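Local coordinates for protein geranyl diphosphate synthase small subunit (Antirrhinum majus, PDB 3QKC) that serves as the small subunit of geranyl diphosphate synthase, probably supporting the prenyltransferase subunit that joins dimethylallyl and isopentenyl diphosphates into the ten-carbon monoterpene precursor, at residues V54-L59 and C186-G191. Numbering follows the deposited sequence.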
ATOM      1  N   VAL A  54      -7.643  12.495 -14.201  1.00 37.41           N
ATOM      2  CA  VAL A  54      -7.342  13.867 -14.604  1.00 38.46           C
ATOM      3  C   VAL A  54      -8.570  14.577 -15.195  1.00 39.93           C
ATOM      4  O   VAL A  54      -8.866  15.740 -14.839  1.00 40.88           O
ATOM      5  CB  VAL A  54      -6.145  13.945 -15.564  1.00 38.42           C
ATOM      6  CG1 VAL A  54      -5.924  15.385 -16.042  1.00 36.11           C
ATOM      7  CG2 VAL A  54      -4.869  13.425 -14.879  1.00 33.98           C
ATOM      8  N   ALA A  55      -9.287  13.868 -16.070  1.00 39.54           N
ATOM      9  CA  ALA A  55     -10.423  14.439 -16.784  1.00 40.69           C
ATOM     10  C   ALA A  55     -11.578  14.763 -15.847  1.00 41.58           C
ATOM     11  O   ALA A  55     -12.292  15.755 -16.057  1.00 43.29           O
ATOM     12  CB  ALA A  55     -10.882  13.518 -17.882  1.00 40.46           C
ATOM     13  N   ALA A  56     -11.752  13.931 -14.819  1.00 40.54           N
ATOM     14  CA  ALA A  56     -12.791  14.146 -13.815  1.00 41.02           C
ATOM     15  C   ALA A  56     -12.496  15.413 -13.021  1.00 42.55           C
ATOM     16  O   ALA A  56     -13.400  16.197 -12.743  1.00 44.00           O
ATOM     17  CB  ALA A  56     -12.925  12.931 -12.884  1.00 39.18           C
ATOM     18  N   CYS A  57     -11.219  15.609 -12.693  1.00 42.77           N
ATOM     19  CA  CYS A  57     -10.741  16.791 -11.980  1.00 44.50           C
ATOM     20  C   CYS A  57     -10.967  18.075 -12.770  1.00 46.68           C
ATOM     21  O   CYS A  57     -11.410  19.078 -12.215  1.00 48.33           O
ATOM     22  CB  CYS A  57      -9.259  16.639 -11.624  1.00 43.67           C
ATOM     23  SG  CYS A  57      -8.620  17.978 -10.607  1.00 48.20           S
ATOM     24  N   GLU A  58     -10.664  18.030 -14.061  1.00 46.96           N
ATOM     25  CA  GLU A  58     -10.871  19.170 -14.957  1.00 48.84           C
ATOM     26  C   GLU A  58     -12.358  19.469 -15.171  1.00 49.69           C
ATOM     27  O   GLU A  58     -12.786  20.635 -15.090  1.00 51.20           O
ATOM     28  CB  GLU A  58     -10.140  18.955 -16.285  1.00 48.86           C
ATOM     29  CG  GLU A  58      -8.627  19.067 -16.157  1.00 50.82           C
ATOM     30  CD  GLU A  58      -7.888  18.876 -17.480  1.00 48.86           C
ATOM     31  OE1 GLU A  58      -6.714  19.294 -17.564  1.00 51.43           O
ATOM     32  OE2 GLU A  58      -8.465  18.305 -18.430  1.00 50.65           O
ATOM     33  N   LEU A  59     -13.134  18.416 -15.424  1.00 48.67           N
ATOM     34  CA  LEU A  59     -14.597  18.501 -15.473  1.00 49.68           C
ATOM     35  C   LEU A  59     -15.205  19.409 -14.391  1.00 51.63           C
ATOM     36  O   LEU A  59     -16.144  20.140 -14.665  1.00 53.32           O
ATOM     37  CB  LEU A  59     -15.225  17.104 -15.381  1.00 47.97           C
ATOM     38  CG  LEU A  59     -16.757  16.997 -15.377  1.00 48.44           C
ATOM     39  CD1 LEU A  59     -17.364  17.615 -16.628  1.00 50.28           C
ATOM     40  CD2 LEU A  59     -17.206  15.555 -15.229  1.00 47.95           C
ATOM     41  N   CYS A 186     -12.439   4.809  -8.534  1.00 34.27           N
ATOM     42  CA  CYS A 186     -11.436   5.479  -7.723  1.00 34.13           C
ATOM     43  C   CYS A 186     -10.784   6.646  -8.454  1.00 34.38           C
ATOM     44  O   CYS A 186     -10.638   7.753  -7.899  1.00 35.21           O
ATOM     45  CB  CYS A 186     -10.376   4.472  -7.299  1.00 33.17           C
ATOM     46  SG  CYS A 186      -8.910   5.224  -6.566  1.00 43.45           S
ATOM     47  N   GLY A 187     -10.357   6.399  -9.683  1.00 33.72           N
ATOM     48  CA  GLY A 187      -9.826   7.467 -10.515  1.00 34.09           C
ATOM     49  C   GLY A 187     -10.773   8.654 -10.591  1.00 34.83           C
ATOM     50  O   GLY A 187     -10.377   9.792 -10.349  1.00 34.66           O
ATOM     51  N   ALA A 188     -12.032   8.379 -10.930  1.00 35.52           N
ATOM     52  CA  ALA A 188     -13.021   9.434 -11.108  1.00 36.04           C
ATOM     53  C   ALA A 188     -13.277  10.141  -9.784  1.00 37.49           C
ATOM     54  O   ALA A 188     -13.320  11.371  -9.732  1.00 38.71           O
ATOM     55  CB  ALA A 188     -14.289   8.860 -11.662  1.00 36.00           C
ATOM     56  N   ALA A 189     -13.414   9.368  -8.708  1.00 37.59           N
ATOM     57  CA  ALA A 189     -13.697   9.945  -7.392  1.00 38.66           C
ATOM     58  C   ALA A 189     -12.545  10.817  -6.884  1.00 38.70           C
ATOM     59  O   ALA A 189     -12.795  11.879  -6.301  1.00 40.16           O
ATOM     60  CB  ALA A 189     -14.054   8.862  -6.386  1.00 38.57           C
ATOM     61  N   CYS A 190     -11.304  10.377  -7.105  1.00 37.00           N
ATOM     62  CA  CYS A 190     -10.109  11.180  -6.771  1.00 37.18           C
ATOM     63  C   CYS A 190     -10.077  12.483  -7.555  1.00 37.80           C
ATOM     64  O   CYS A 190      -9.868  13.550  -6.993  1.00 38.46           O
ATOM     65  CB  CYS A 190      -8.827  10.411  -7.070  1.00 36.33           C
ATOM     66  SG  CYS A 190      -8.376   9.183  -5.847  1.00 36.99           S
ATOM     67  N   GLY A 191     -10.267  12.389  -8.865  1.00 37.72           N
ATOM     68  CA  GLY A 191     -10.394  13.576  -9.699  1.00 38.43           C
ATOM     69  C   GLY A 191     -11.347  14.586  -9.088  1.00 39.64           C
ATOM     70  O   GLY A 191     -10.996  15.755  -8.886  1.00 40.45           O
TER
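The A56 methyl points into helix 169-195 at A188 and G191, while C57 passes beside G191, where two helices come so close that backbone meets backbone, a clear instance of small residues permitting intimate helix packing. The CA atoms of C57 and G191 lie 4.0 Å apart. The axes of the two short segments come within 7.2 Å, and their N-to-C directions differ by only 33°. G191, with no side chain, presents its bare CA on this face, against the A56 methyl and the backbone of C57, consistent with the close approach. A56 points its methyl toward the other helix, where CB settles 3.5 Å from the carbonyl O of A188 and 4.1 Å from G191 CA; the methyl of A188, turned more to the flank, meets A56 CB at 4.5 Å. Within the all-helical prenyltransferase-type fold, this buried contact joins helix 48-59 to the long helix 169-195. Elsewhere helix 248-255 lies against A55 and L59, and helix 134-148 against C186 and C190. C57 points along the interface rather than into it. Its CA approaches G191 O at 3.3 Å in a weak CA-H...O contact, bent to 130° at the hydrogen, while CB lies 3.4 Å from the same oxygen. SG, swung away from the C57 backbone N by a chi1 of -175°, passes G191 O at 3.7 Å.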